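Side-chain contacts in probable acetyltransferase (Thermus thermophilus, PDB 3EXN), which binds acetyl-CoA and probably transfers its acetyl group to an acceptor substrate, as a GCN5-related N-acetyltransferase: residues L46-V49 and V50-L53; L94-E98 and D99-R103; L105-Q108 and A109-F113. All coordinates share one frame; numbering follows the deposited sequence. Where two conformers were deposited one is given.

Contact 1 (46-49 with 50-53) comes first along the chain, then contact 2 (94-98 with 99-103), then contact 3 (105-108 with 109-113). Contact 1 lies within helix 46-57. Contact 2 spans the end of strand 89-96 and the loop after it. Contact 3 lies on helix 105-115, which follows that loop. Contacts 2 and 3 have centres about 12 Å apart and touch, for example where Ile96 packs on Leu105. Both hold acetyl-CoA. Contact 1 stands apart, its centre about 22 Å from that of contact 2 and about 25 Å from that of contact 3. Much of the cofactor's grip thus comes from one continuous strand-loop-helix unit, with contact 1 away from the annotated sites.

Contact 1: residues L46-V49 and V50-L53; sequences LEDV and VRDL
Asp48 and Arg51 make the charged contact, one turn apart on the outer side of the helix. OD1 of Asp48 lies 3.6 Å from NH1 of Arg51, a long salt bridge. The oxygen comes to the edge of the guanidinium, near its plane, but the carboxylate and guanidinium planes are 66° apart. Arg51 gets there by a bend at chi3 (-55°), which folds its end back along the helix. Glu47 O lies over one face of the guanidinium, toward its rim.

Four backbone hydrogen bonds run from residue i+4 to residue i. Val50 N binds Leu46 O at 3.0 Å, and Leu53 N binds Val49 O at 2.9 Å. Arg51 N and Asp52 N bind Glu47 O and Asp48 O in the same way. This is the first part of alpha-helix 46-57. Thr45 OG1, just ahead of it, is hydrogen-bonded to Asp48 N.

The apolar contacts lie on the side facing helix 22-30. Val49 and Leu53 run side by side, pointing the same way, with CG1 of Val49 4.0 Å from CD1 of Leu53. Leu46 CD1 and Val50 CG2 meet more loosely at 4.4 Å. Leu46 and Val50 also touch Ala22 of helix 22-30, and Val49 packs on its Phe29.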
ATOM      1  N   LEU A  46     -14.210  -1.970 -12.193  1.00  8.79           N
ATOM      2  CA  LEU A  46     -13.352  -0.969 -12.879  1.00  8.67           C
ATOM      3  C   LEU A  46     -13.853   0.469 -12.612  1.00  9.38           C
ATOM      4  O   LEU A  46     -13.067   1.410 -12.435  1.00  8.38           O
ATOM      5  CB  LEU A  46     -13.237  -1.256 -14.384  1.00  9.00           C
ATOM      6  CG  LEU A  46     -12.251  -0.379 -15.195  1.00  9.38           C
ATOM      7  CD1 LEU A  46     -10.846  -0.269 -14.516  1.00 13.72           C
ATOM      8  CD2 LEU A  46     -12.097  -0.817 -16.649  1.00 11.82           C
ATOM      9  N   GLU A  47     -15.175   0.626 -12.520  1.00  9.42           N
ATOM     10  CA  GLU A  47     -15.761   1.942 -12.242  1.00  9.74           C
ATOM     11  C   GLU A  47     -15.353   2.461 -10.873  1.00  9.31           C
ATOM     12  O   GLU A  47     -14.994   3.631 -10.757  1.00  7.96           O
ATOM     13  CB  GLU A  47     -17.284   1.880 -12.352  1.00 11.03           C
ATOM     14  CG  GLU A  47     -17.773   1.330 -13.697  1.00 14.27           C
ATOM     15  CD  GLU A  47     -18.059  -0.202 -13.719  1.00 20.49           C
ATOM     16  OE1 GLU A  47     -17.086  -1.007 -13.803  1.00 20.12           O
ATOM     17  OE2 GLU A  47     -19.278  -0.603 -13.703  1.00 24.09           O
ATOM     18  N   ASP A  48     -15.373   1.573  -9.862  1.00  8.35           N
ATOM     19  CA  ASP A  48     -14.850   1.882  -8.511  1.00  8.63           C
ATOM     20  C   ASP A  48     -13.368   2.353  -8.567  1.00  7.24           C
ATOM     21  O   ASP A  48     -12.979   3.324  -7.908  1.00  7.37           O
ATOM     22  CB  ASP A  48     -14.844   0.614  -7.582  1.00  9.40           C
ATOM     23  CG  ASP A  48     -16.253   0.087  -7.144  1.00 14.68           C
ATOM     24  OD1 ASP A  48     -17.276   0.805  -7.150  1.00 12.96           O
ATOM     25  OD2 ASP A  48     -16.293  -1.111  -6.700  1.00 19.35           O
ATOM     26  N   VAL A  49     -12.531   1.626  -9.308  1.00  6.10           N
ATOM     27  CA  VAL A  49     -11.045   1.937  -9.350  1.00  6.07           C
ATOM     28  C   VAL A  49     -10.827   3.326 -10.000  1.00  5.59           C
ATOM     29  O   VAL A  49     -10.067   4.204  -9.499  1.00  6.39           O
ATOM     30  CB  VAL A  49     -10.291   0.858 -10.097  1.00  4.92           C
ATOM     31  CG1 VAL A  49      -8.831   1.310 -10.309  1.00  5.21           C
ATOM     32  CG2 VAL A  49     -10.343  -0.506  -9.295  1.00  6.65           C
ATOM     33  N   VAL A  50     -11.571   3.576 -11.078  1.00  4.72           N
ATOM     34  CA  VAL A  50     -11.513   4.896 -11.720  1.00  5.73           C
ATOM     35  C   VAL A  50     -11.875   5.993 -10.732  1.00  6.48           C
ATOM     36  O   VAL A  50     -11.126   6.958 -10.587  1.00  6.42           O
ATOM     37  CB  VAL A  50     -12.413   4.954 -12.966  1.00  6.31           C
ATOM     38  CG1 VAL A  50     -12.578   6.434 -13.475  1.00  4.93           C
ATOM     39  CG2 VAL A  50     -11.840   3.990 -14.044  1.00  3.43           C
ATOM     40  N   ARG A  51     -13.010   5.842 -10.048  1.00  5.70           N
ATOM     41  CA  ARG A  51     -13.447   6.839  -9.083  1.00  6.70           C
ATOM     42  C   ARG A  51     -12.364   7.085  -8.002  1.00  6.35           C
ATOM     43  O   ARG A  51     -12.046   8.223  -7.665  1.00  7.11           O
ATOM     44  CB  ARG A  51     -14.771   6.395  -8.483  1.00  7.98           C
ATOM     45  CG  ARG A  51     -15.368   7.293  -7.477  1.00 13.00           C
ATOM     46  CD  ARG A  51     -16.733   6.768  -7.091  1.00 16.48           C
ATOM     47  NE  ARG A  51     -17.591   6.580  -8.272  1.00 22.56           N
ATOM     48  CZ  ARG A  51     -18.089   5.420  -8.728  1.00 25.04           C
ATOM     49  NH1 ARG A  51     -17.859   4.256  -8.110  1.00 26.37           N
ATOM     50  NH2 ARG A  51     -18.854   5.432  -9.823  1.00 25.91           N
ATOM     51  N   ASP A  52     -11.792   6.016  -7.476  1.00  6.12           N
ATOM     52  CA  ASP A  52     -10.780   6.122  -6.447  1.00  7.05           C
ATOM     53  C   ASP A  52      -9.510   6.832  -6.952  1.00  7.06           C
ATOM     54  O   ASP A  52      -8.925   7.606  -6.241  1.00  6.74           O
ATOM     55  CB  ASP A  52     -10.500   4.728  -5.885  1.00  7.67           C
ATOM     56  CG  ASP A  52     -11.627   4.228  -4.957  1.00 10.49           C
ATOM     57  OD1 ASP A  52     -12.495   5.041  -4.528  1.00 13.50           O
ATOM     58  OD2 ASP A  52     -11.653   3.028  -4.644  1.00 14.45           O
ATOM     59  N   LEU A  53      -9.087   6.550  -8.181  1.00  6.39           N
ATOM     60  CA  LEU A  53      -7.956   7.255  -8.774  1.00  6.22           C
ATOM     61  C   LEU A  53      -8.221   8.737  -9.040  1.00  6.80           C
ATOM     62  O   LEU A  53      -7.334   9.566  -8.867  1.00  7.40           O
ATOM     63  CB  LEU A  53      -7.461   6.534 -10.029  1.00  5.64           C
ATOM     64  CG  LEU A  53      -6.827   5.162  -9.797  1.00  5.86           C
ATOM     65  CD1 LEU A  53      -6.552   4.493 -11.107  1.00  5.40           C
ATOM     66  CD2 LEU A  53      -5.536   5.240  -8.889  1.00  8.17           C
TER

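Contact 2: residues L94-E98 and D99-R103; sequences LLIRE and DHQGR. With ACO (acetyl coenzyme *a), chain C.
Arg97 takes hold of Asp99 side-on, with one nitrogen for each carboxylate oxygen. Arg97 NE binds OD1 of Asp99 at 3.0 Å, and NH2 of Arg97 binds OD2 of Asp99, also at 3.0 Å. OD2 uses its syn lone pair. The two planes are 38° apart, so the pair is not fully coplanar. Asp99 CG sits between its own backbone N and carbonyl carbon (chi1 60°), which turns the carboxylate back to the arginine. Asp99 OD1 has a second donor, His100 ND1, at 2.8 Å. That donor comes from above the carboxylate plane. The His100 ring stands at 78° to the Arg97 guanidinium and meets NH2 with its edge. NH1 of Arg97 has a further partner, forming a salt bridge with Glu72.

The backbone turns sharply here, with His100 N bonded to Arg97 O. This turn leads from strand 89-96 into the pyrophosphate-binding loop of the GNAT fold. Gln101, Gly104 and Gly106 fit the family signature Gln/Arg-X-X-Gly-X-Gly/Ala.

The extended Gln101 side chain brings its amide to the end of the strand. Gln101 NE2 donates to Ile96 O at 2.9 Å, while OE1 is hydrogen-bonded to Lys133. The amide is thereby fixed from both ends. Ile96 CG2 lies against the backbone of His100, 3.5 Å from its O.

The backbone at the end of strand 89-96 binds the pantetheine arm and the acetyl group. Ile96 N donates to O9P of acetyl-CoA at 2.8 Å. Leu94 O accepts from N4P, and Leu94 N donates to the acetyl oxygen O of acetyl-CoA at 2.8 Å. Gly102 N binds the phosphate oxygen O4A of the cofactor.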
ATOM      1  N   LEU A  94      -0.547  -1.437   1.284  1.00  4.31           N
ATOM      2  CA  LEU A  94       0.565  -2.062   0.561  1.00  3.73           C
ATOM      3  C   LEU A  94       0.096  -3.474   0.136  1.00  3.48           C
ATOM      4  O   LEU A  94      -0.259  -4.304   0.951  1.00  4.96           O
ATOM      5  CB  LEU A  94       1.800  -2.159   1.457  1.00  2.57           C
ATOM      6  CG  LEU A  94       3.018  -2.902   0.889  1.00  5.45           C
ATOM      7  CD1 LEU A  94       3.557  -2.394  -0.501  1.00  4.72           C
ATOM      8  CD2 LEU A  94       4.170  -2.908   1.923  1.00  4.50           C
ATOM      9  N   LEU A  95       0.034  -3.694  -1.156  1.00  4.14           N
ATOM     10  CA  LEU A  95      -0.439  -4.941  -1.690  1.00  4.43           C
ATOM     11  C   LEU A  95       0.585  -5.499  -2.713  1.00  3.36           C
ATOM     12  O   LEU A  95       0.970  -4.809  -3.637  1.00  3.17           O
ATOM     13  CB  LEU A  95      -1.822  -4.726  -2.336  1.00  3.92           C
ATOM     14  CG  LEU A  95      -2.435  -5.930  -3.079  1.00  8.19           C
ATOM     15  CD1 LEU A  95      -2.472  -7.149  -2.171  1.00 12.03           C
ATOM     16  CD2 LEU A  95      -3.870  -5.587  -3.544  1.00  9.72           C
ATOM     17  N   ILE A  96       1.014  -6.737  -2.523  1.00  3.84           N
ATOM     18  CA  ILE A  96       1.788  -7.467  -3.545  1.00  4.48           C
ATOM     19  C   ILE A  96       0.851  -8.496  -4.144  1.00  4.70           C
ATOM     20  O   ILE A  96       0.152  -9.246  -3.429  1.00  5.31           O
ATOM     21  CB  ILE A  96       3.055  -8.148  -2.932  1.00  4.10           C
ATOM     22  CG1 ILE A  96       3.970  -7.144  -2.218  1.00  4.77           C
ATOM     23  CG2 ILE A  96       3.811  -8.978  -3.995  1.00  4.26           C
ATOM     24  CD1 ILE A  96       4.518  -6.045  -3.161  1.00  3.99           C
ATOM     25  N   ARG A  97       0.809  -8.529  -5.479  1.00  5.27           N
ATOM     26  CA  ARG A  97      -0.028  -9.447  -6.223  1.00  6.53           C
ATOM     27  C   ARG A  97       0.256 -10.870  -5.739  1.00  7.69           C
ATOM     28  O   ARG A  97       1.416 -11.247  -5.507  1.00  6.78           O
ATOM     29  CB  ARG A  97       0.301  -9.323  -7.720  1.00  6.77           C
ATOM     30  CG  ARG A  97      -0.849  -9.416  -8.655  1.00  9.97           C
ATOM     31  CD  ARG A  97      -0.381  -9.175 -10.081  1.00 10.61           C
ATOM     32  NE  ARG A  97       0.304 -10.341 -10.653  1.00 10.75           N
ATOM     33  CZ  ARG A  97       0.866 -10.364 -11.863  1.00 11.33           C
ATOM     34  NH1 ARG A  97       0.854  -9.284 -12.643  1.00  9.64           N
ATOM     35  NH2 ARG A  97       1.409 -11.493 -12.319  1.00 14.14           N
ATOM     36  N   GLU A  98      -0.799 -11.666  -5.649  1.00  8.17           N
ATOM     37  CA  GLU A  98      -0.779 -12.852  -4.833  1.00  9.38           C
ATOM     38  C   GLU A  98       0.251 -13.867  -5.347  1.00 10.91           C
ATOM     39  O   GLU A  98       0.945 -14.506  -4.544  1.00 11.37           O
ATOM     40  CB  GLU A  98      -2.186 -13.437  -4.795  1.00 10.74           C
ATOM     41  CG  GLU A  98      -2.494 -14.261  -3.598  1.00 10.79           C
ATOM     42  CD  GLU A  98      -3.984 -14.559  -3.480  1.00  9.44           C
ATOM     43  OE1 GLU A  98      -4.809 -13.627  -3.387  1.00  5.64           O
ATOM     44  OE2 GLU A  98      -4.292 -15.742  -3.442  1.00 10.99           O
ATOM     45  N   ASP A  99       0.411 -13.969  -6.675  1.00 10.87           N
ATOM     46  CA  ASP A  99       1.448 -14.837  -7.242  1.00 11.28           C
ATOM     47  C   ASP A  99       2.904 -14.387  -7.056  1.00 10.56           C
ATOM     48  O   ASP A  99       3.810 -15.147  -7.391  1.00 10.90           O
ATOM     49  CB  ASP A  99       1.199 -15.157  -8.725  1.00 11.96           C
ATOM     50  CG  ASP A  99       1.171 -13.926  -9.618  1.00 12.99           C
ATOM     51  OD1 ASP A  99       1.309 -12.780  -9.142  1.00 15.45           O
ATOM     52  OD2 ASP A  99       0.954 -14.117 -10.833  1.00 11.58           O
ATOM     53  N   HIS A 100       3.130 -13.184  -6.517  1.00  8.89           N
ATOM     54  CA  HIS A 100       4.478 -12.644  -6.293  1.00  9.71           C
ATOM     55  C   HIS A 100       4.799 -12.415  -4.816  1.00  9.04           C
ATOM     56  O   HIS A 100       5.826 -11.807  -4.475  1.00  8.17           O
ATOM     57  CB  HIS A 100       4.635 -11.323  -7.078  1.00  9.68           C
ATOM     58  CG  HIS A 100       4.865 -11.516  -8.543  1.00 12.34           C
ATOM     59  ND1 HIS A 100       3.834 -11.650  -9.451  1.00 13.41           N
ATOM     60  CD2 HIS A 100       6.011 -11.592  -9.264  1.00 16.31           C
ATOM     61  CE1 HIS A 100       4.334 -11.831 -10.663  1.00 14.21           C
ATOM     62  NE2 HIS A 100       5.652 -11.797 -10.579  1.00 15.22           N
ATOM     63  N   GLN A 101       3.929 -12.925  -3.924  1.00  9.65           N
ATOM     64  CA  GLN A 101       4.133 -12.772  -2.490  1.00  9.39           C
ATOM     65  C   GLN A 101       5.268 -13.675  -1.971  1.00  9.79           C
ATOM     66  O   GLN A 101       5.639 -14.666  -2.603  1.00  8.28           O
ATOM     67  CB  GLN A 101       2.808 -13.007  -1.693  1.00  9.72           C
ATOM     68  CG  GLN A 101       1.789 -11.853  -1.794  1.00  8.89           C
ATOM     69  CD  GLN A 101       0.426 -12.127  -1.202  1.00 11.53           C
ATOM     70  OE1 GLN A 101       0.192 -13.179  -0.604  1.00  9.43           O
ATOM     71  NE2 GLN A 101      -0.495 -11.177  -1.361  1.00  8.69           N
ATOM     72  N   GLY A 102       5.827 -13.305  -0.824  1.00  9.50           N
ATOM     73  CA  GLY A 102       6.869 -14.119  -0.183  1.00 10.52           C
ATOM     74  C   GLY A 102       8.271 -14.133  -0.823  1.00 10.82           C
ATOM     75  O   GLY A 102       9.048 -15.072  -0.589  1.00 11.68           O
ATOM     76  N   ARG A 103       8.597 -13.112  -1.621  1.00  9.49           N
ATOM     77  CA  ARG A 103       9.881 -13.025  -2.327  1.00  9.57           C
ATOM     78  C   ARG A 103      10.600 -11.736  -1.928  1.00  8.75           C
ATOM     79  O   ARG A 103      11.540 -11.329  -2.580  1.00 10.39           O
ATOM     80  CB  ARG A 103       9.704 -13.015  -3.848  1.00  9.31           C
ATOM     81  CG  ARG A 103       8.670 -13.991  -4.391  1.00 12.68           C
ATOM     82  CD  ARG A 103       8.755 -14.135  -5.919  1.00 14.53           C
ATOM     83  NE  ARG A 103       9.067 -12.861  -6.588  1.00 18.18           N
ATOM     84  CZ  ARG A 103       9.465 -12.750  -7.859  1.00 19.21           C
ATOM     85  NH1 ARG A 103       9.735 -11.563  -8.374  1.00 18.52           N
ATOM     86  NH2 ARG A 103       9.598 -13.825  -8.621  1.00 20.38           N
TER
HETATM   87  O5B ACO C1001       8.391 -10.324   3.703  1.00 40.16           O
HETATM   88  P1A ACO C1001       8.127 -10.065   2.093  1.00 39.72           P
HETATM   89  O1A ACO C1001       8.410 -11.375   1.358  1.00 36.96           O
HETATM   90  O2A ACO C1001       8.716  -8.709   1.739  1.00 31.26           O
HETATM   91  O3A ACO C1001       6.511  -9.863   2.144  1.00 34.08           O
HETATM   92  P2A ACO C1001       5.588  -9.707   0.854  1.00 31.76           P
HETATM   93  O4A ACO C1001       4.723 -10.972   0.827  1.00 31.40           O
HETATM   94  O5A ACO C1001       6.392  -9.438  -0.395  1.00 28.43           O
HETATM   95  O6A ACO C1001       4.725  -8.395   1.351  1.00 31.78           O
HETATM   96  CBP ACO C1001       2.455  -8.015   2.254  1.00 27.77           C
HETATM   97  CCP ACO C1001       3.926  -8.361   2.548  1.00 29.91           C
HETATM   98  CDP ACO C1001       2.469  -6.601   1.702  1.00 24.05           C
HETATM   99  CEP ACO C1001       1.607  -8.028   3.523  1.00 27.70           C
HETATM  100  CAP ACO C1001       1.875  -9.007   1.210  1.00 28.96           C
HETATM  101  OAP ACO C1001       1.868 -10.361   1.734  1.00 31.25           O
HETATM  102  C9P ACO C1001       0.444  -8.702   0.811  1.00 28.38           C
HETATM  103  O9P ACO C1001       0.181  -7.994  -0.150  1.00 24.16           O
HETATM  104  N8P ACO C1001      -0.511  -9.269   1.544  1.00 30.05           N
HETATM  105  C7P ACO C1001      -1.948  -9.145   1.230  1.00 28.85           C
HETATM  106  C6P ACO C1001      -2.475  -7.712   1.294  1.00 27.91           C
HETATM  107  C5P ACO C1001      -2.235  -7.100   2.666  1.00 29.30           C
HETATM  108  O5P ACO C1001      -2.450  -7.736   3.721  1.00 29.15           O
HETATM  109  N4P ACO C1001      -1.773  -5.840   2.651  1.00 29.18           N
HETATM  110  C3P ACO C1001      -1.516  -5.115   3.875  1.00 27.42           C
HETATM  111  C2P ACO C1001      -2.726  -4.332   4.320  1.00 29.24           C
HETATM  112  S1P ACO C1001      -2.418  -3.372   5.810  1.00 34.54           S
HETATM  113  C   ACO C1001      -1.606  -2.094   5.052  1.00 31.41           C
HETATM  114  O   ACO C1001      -1.435  -2.136   3.861  1.00 28.49           O
HETATM  115  CH3 ACO C1001      -1.102  -0.914   5.861  1.00 29.12           C

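Contact 3: residues L105-Q108 and A109-F113; sequences LGRQ and ALERF. With ACO (acetyl coenzyme *a), chain C.
Arg107 and Glu111 cross one turn apart on the helix. OE2 of Glu111 lies 3.4 Å from NH1 of Arg107, but well out of the guanidinium plane, so the salt bridge is purely electrostatic, without a directed bond. Glu111 CG sits over the centre of the guanidinium face. Each group has a better polar partner elsewhere: Arg107 NH1 is hydrogen-bonded to Gln141, and Glu111 OE2 is salt-bridged to Arg158.

Gln108 and Arg112 run side by side. In the conformer given, the amide meets the edge of the guanidinium, their planes 70° apart. Arg112 has a second conformer and the modelled amide is probably turned over, so this pairing is doubtful. An alanine here removes the amide, and the Arg112 side chain would probably be freer to turn, its guanidinium edge without that polar neighbour.

Ala109 N, Leu110 N, Glu111 N and Arg112 N are satisfied by the carbonyls four residues back. At the start of the helix the N-H groups turn to the cofactor instead. Gly106 N donates to O5A of acetyl-CoA at 2.8 Å, and Arg107 N to its O2A at 2.9 Å. The helix N-terminus would probably also favour the pyrophosphate charge.

Helix 105-115 is the helix of a beta-alpha-beta unit with strands 89-96 and 122-128. Leu105, Ala109 and Leu110 pack on Ile96, Leu94 and Leu91, and Phe113 reaches Leu77 and Ala79 of strand 72-81.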
ATOM      1  N   LEU A 105       9.339  -8.627  -1.965  1.00  6.46           N
ATOM      2  CA  LEU A 105       8.927  -7.414  -2.678  1.00  6.92           C
ATOM      3  C   LEU A 105       8.207  -6.372  -1.785  1.00  7.57           C
ATOM      4  O   LEU A 105       8.373  -5.153  -1.998  1.00  7.89           O
ATOM      5  CB  LEU A 105       8.080  -7.764  -3.874  1.00  6.14           C
ATOM      6  CG  LEU A 105       8.726  -8.629  -4.942  1.00  3.96           C
ATOM      7  CD1 LEU A 105       7.698  -9.027  -5.940  1.00  3.25           C
ATOM      8  CD2 LEU A 105       9.912  -7.938  -5.683  1.00  4.98           C
ATOM      9  N   GLY A 106       7.487  -6.844  -0.763  1.00  7.72           N
ATOM     10  CA  GLY A 106       6.791  -5.958   0.190  1.00  7.25           C
ATOM     11  C   GLY A 106       7.826  -5.142   0.933  1.00  7.08           C
ATOM     12  O   GLY A 106       7.711  -3.897   1.026  1.00  7.44           O
ATOM     13  N   ARG A 107       8.874  -5.819   1.414  1.00  5.51           N
ATOM     14  CA  ARG A 107       9.934  -5.108   2.130  1.00  5.73           C
ATOM     15  C   ARG A 107      10.673  -4.105   1.215  1.00  4.71           C
ATOM     16  O   ARG A 107      10.950  -2.978   1.599  1.00  5.23           O
ATOM     17  CB  ARG A 107      10.965  -6.089   2.753  1.00  6.24           C
ATOM     18  CG  ARG A 107      12.122  -5.314   3.380  1.00  8.49           C
ATOM     19  CD  ARG A 107      13.128  -6.187   4.164  1.00 12.77           C
ATOM     20  NE  ARG A 107      14.307  -5.401   4.538  1.00 16.71           N
ATOM     21  CZ  ARG A 107      14.374  -4.501   5.536  1.00 21.00           C
ATOM     22  NH1 ARG A 107      13.325  -4.233   6.321  1.00 22.47           N
ATOM     23  NH2 ARG A 107      15.518  -3.852   5.766  1.00 22.14           N
ATOM     24  N   GLN A 108      10.945  -4.508  -0.007  1.00  6.02           N
ATOM     25  CA  GLN A 108      11.670  -3.647  -0.941  1.00  6.64           C
ATOM     26  C   GLN A 108      10.843  -2.374  -1.228  1.00  5.62           C
ATOM     27  O   GLN A 108      11.417  -1.266  -1.272  1.00  4.31           O
ATOM     28  CB  GLN A 108      11.982  -4.374  -2.253  1.00  5.58           C
ATOM     29  CG  GLN A 108      12.968  -3.566  -3.135  1.00  7.13           C
ATOM     30  CD  GLN A 108      13.246  -4.177  -4.491  1.00  7.78           C
ATOM     31  OE1 GLN A 108      13.125  -5.406  -4.710  1.00  7.48           O
ATOM     32  NE2 GLN A 108      13.597  -3.327  -5.410  1.00  3.81           N
ATOM     33  N   ALA A 109       9.522  -2.550  -1.410  1.00  4.70           N
ATOM     34  CA  ALA A 109       8.619  -1.427  -1.773  1.00  5.38           C
ATOM     35  C   ALA A 109       8.586  -0.418  -0.611  1.00  6.01           C
ATOM     36  O   ALA A 109       8.649   0.805  -0.801  1.00  6.26           O
ATOM     37  CB  ALA A 109       7.205  -1.925  -2.098  1.00  5.71           C
ATOM     38  N   LEU A 110       8.523  -0.956   0.600  1.00  7.39           N
ATOM     39  CA  LEU A 110       8.471  -0.126   1.791  1.00  8.91           C
ATOM     40  C   LEU A 110       9.770   0.662   1.988  1.00  9.73           C
ATOM     41  O   LEU A 110       9.744   1.887   2.326  1.00 11.02           O
ATOM     42  CB  LEU A 110       8.222  -1.010   3.006  1.00 10.04           C
ATOM     43  CG  LEU A 110       7.730  -0.393   4.280  1.00 12.16           C
ATOM     44  CD1 LEU A 110       6.491   0.483   4.010  1.00 12.90           C
ATOM     45  CD2 LEU A 110       7.423  -1.565   5.240  1.00 13.74           C
ATOM     46  N   GLU A 111      10.899  -0.001   1.749  1.00  8.09           N
ATOM     47  CA  GLU A 111      12.190   0.650   1.972  1.00 10.05           C
ATOM     48  C   GLU A 111      12.431   1.689   0.864  1.00  8.49           C
ATOM     49  O   GLU A 111      12.950   2.773   1.144  1.00  7.31           O
ATOM     50  CB  GLU A 111      13.338  -0.378   2.138  1.00 10.38           C
ATOM     51  CG  GLU A 111      13.212  -1.319   3.428  1.00 14.68           C
ATOM     52  CD  GLU A 111      12.653  -0.607   4.729  1.00 19.62           C
ATOM     53  OE1 GLU A 111      12.957   0.579   4.973  1.00 25.59           O
ATOM     54  OE2 GLU A 111      11.906  -1.242   5.528  1.00 25.50           O
ATOM     55  N   ARG A 112      12.037   1.378  -0.370  1.00  7.97           N
ATOM     56  CA  ARG A 112      12.200   2.358  -1.452  0.60  8.48           C
ATOM     57  C   ARG A 112      11.312   3.589  -1.212  1.00  8.56           C
ATOM     58  O   ARG A 112      11.740   4.743  -1.504  1.00  8.12           O
ATOM     59  CB  ARG A 112      11.927   1.765  -2.822  0.60  8.70           C
ATOM     60  CG  ARG A 112      13.039   0.836  -3.266  0.60  8.81           C
ATOM     61  CD  ARG A 112      13.025   0.540  -4.723  0.60  8.51           C
ATOM     62  NE  ARG A 112      13.930  -0.566  -4.986  0.60  9.99           N
ATOM     63  CZ  ARG A 112      15.257  -0.457  -5.064  0.60  9.63           C
ATOM     64  NH1 ARG A 112      15.859   0.732  -4.942  0.60 10.55           N
ATOM     65  NH2 ARG A 112      15.992  -1.539  -5.287  0.60  9.05           N
ATOM     66  N   PHE A 113      10.111   3.366  -0.671  1.00  7.62           N
ATOM     67  CA  PHE A 113       9.179   4.486  -0.414  1.00  8.38           C
ATOM     68  C   PHE A 113       9.717   5.323   0.758  1.00  8.28           C
ATOM     69  O   PHE A 113       9.817   6.548   0.661  1.00  8.71           O
ATOM     70  CB  PHE A 113       7.772   3.948  -0.164  1.00  7.53           C
ATOM     71  CG  PHE A 113       6.807   4.993   0.329  1.00  8.84           C
ATOM     72  CD1 PHE A 113       6.500   6.097  -0.469  1.00  8.32           C
ATOM     73  CD2 PHE A 113       6.266   4.910   1.601  1.00 10.15           C
ATOM     74  CE1 PHE A 113       5.642   7.110  -0.007  1.00  8.29           C
ATOM     75  CE2 PHE A 113       5.377   5.934   2.082  1.00  7.25           C
ATOM     76  CZ  PHE A 113       5.074   6.990   1.300  1.00  5.75           C
TER
HETATM   77  O5B ACO C1001       8.391 -10.324   3.703  1.00 40.16           O
HETATM   78  P1A ACO C1001       8.127 -10.065   2.093  1.00 39.72           P
HETATM   79  O1A ACO C1001       8.410 -11.375   1.358  1.00 36.96           O
HETATM   80  O2A ACO C1001       8.716  -8.709   1.739  1.00 31.26           O
HETATM   81  O3A ACO C1001       6.511  -9.863   2.144  1.00 34.08           O
HETATM   82  P2A ACO C1001       5.588  -9.707   0.854  1.00 31.76           P
HETATM   83  O4A ACO C1001       4.723 -10.972   0.827  1.00 31.40           O
HETATM   84  O5A ACO C1001       6.392  -9.438  -0.395  1.00 28.43           O
HETATM   85  O6A ACO C1001       4.725  -8.395   1.351  1.00 31.78           O
HETATM   86  CBP ACO C1001       2.455  -8.015   2.254  1.00 27.77           C
HETATM   87  CCP ACO C1001       3.926  -8.361   2.548  1.00 29.91           C
HETATM   88  CDP ACO C1001       2.469  -6.601   1.702  1.00 24.05           C
HETATM   89  CEP ACO C1001       1.607  -8.028   3.523  1.00 27.70           C
HETATM   90  CAP ACO C1001       1.875  -9.007   1.210  1.00 28.96           C
HETATM   91  OAP ACO C1001       1.868 -10.361   1.734  1.00 31.25           O
HETATM   92  C9P ACO C1001       0.444  -8.702   0.811  1.00 28.38           C
HETATM   93  O9P ACO C1001       0.181  -7.994  -0.150  1.00 24.16           O
HETATM   94  N8P ACO C1001      -0.511  -9.269   1.544  1.00 30.05           N
HETATM   95  C7P ACO C1001      -1.948  -9.145   1.230  1.00 28.85           C
HETATM   96  C6P ACO C1001      -2.475  -7.712   1.294  1.00 27.91           C
HETATM   97  C5P ACO C1001      -2.235  -7.100   2.666  1.00 29.30           C
HETATM   98  O5P ACO C1001      -2.450  -7.736   3.721  1.00 29.15           O
HETATM   99  N4P ACO C1001      -1.773  -5.840   2.651  1.00 29.18           N
HETATM  100  C3P ACO C1001      -1.516  -5.115   3.875  1.00 27.42           C
HETATM  101  C2P ACO C1001      -2.726  -4.332   4.320  1.00 29.24           C
HETATM  102  S1P ACO C1001      -2.418  -3.372   5.810  1.00 34.54           S
HETATM  103  C   ACO C1001      -1.606  -2.094   5.052  1.00 31.41           C
HETATM  104  O   ACO C1001      -1.435  -2.136   3.861  1.00 28.49           O
HETATM  105  CH3 ACO C1001      -1.102  -0.914   5.861  1.00 29.12           C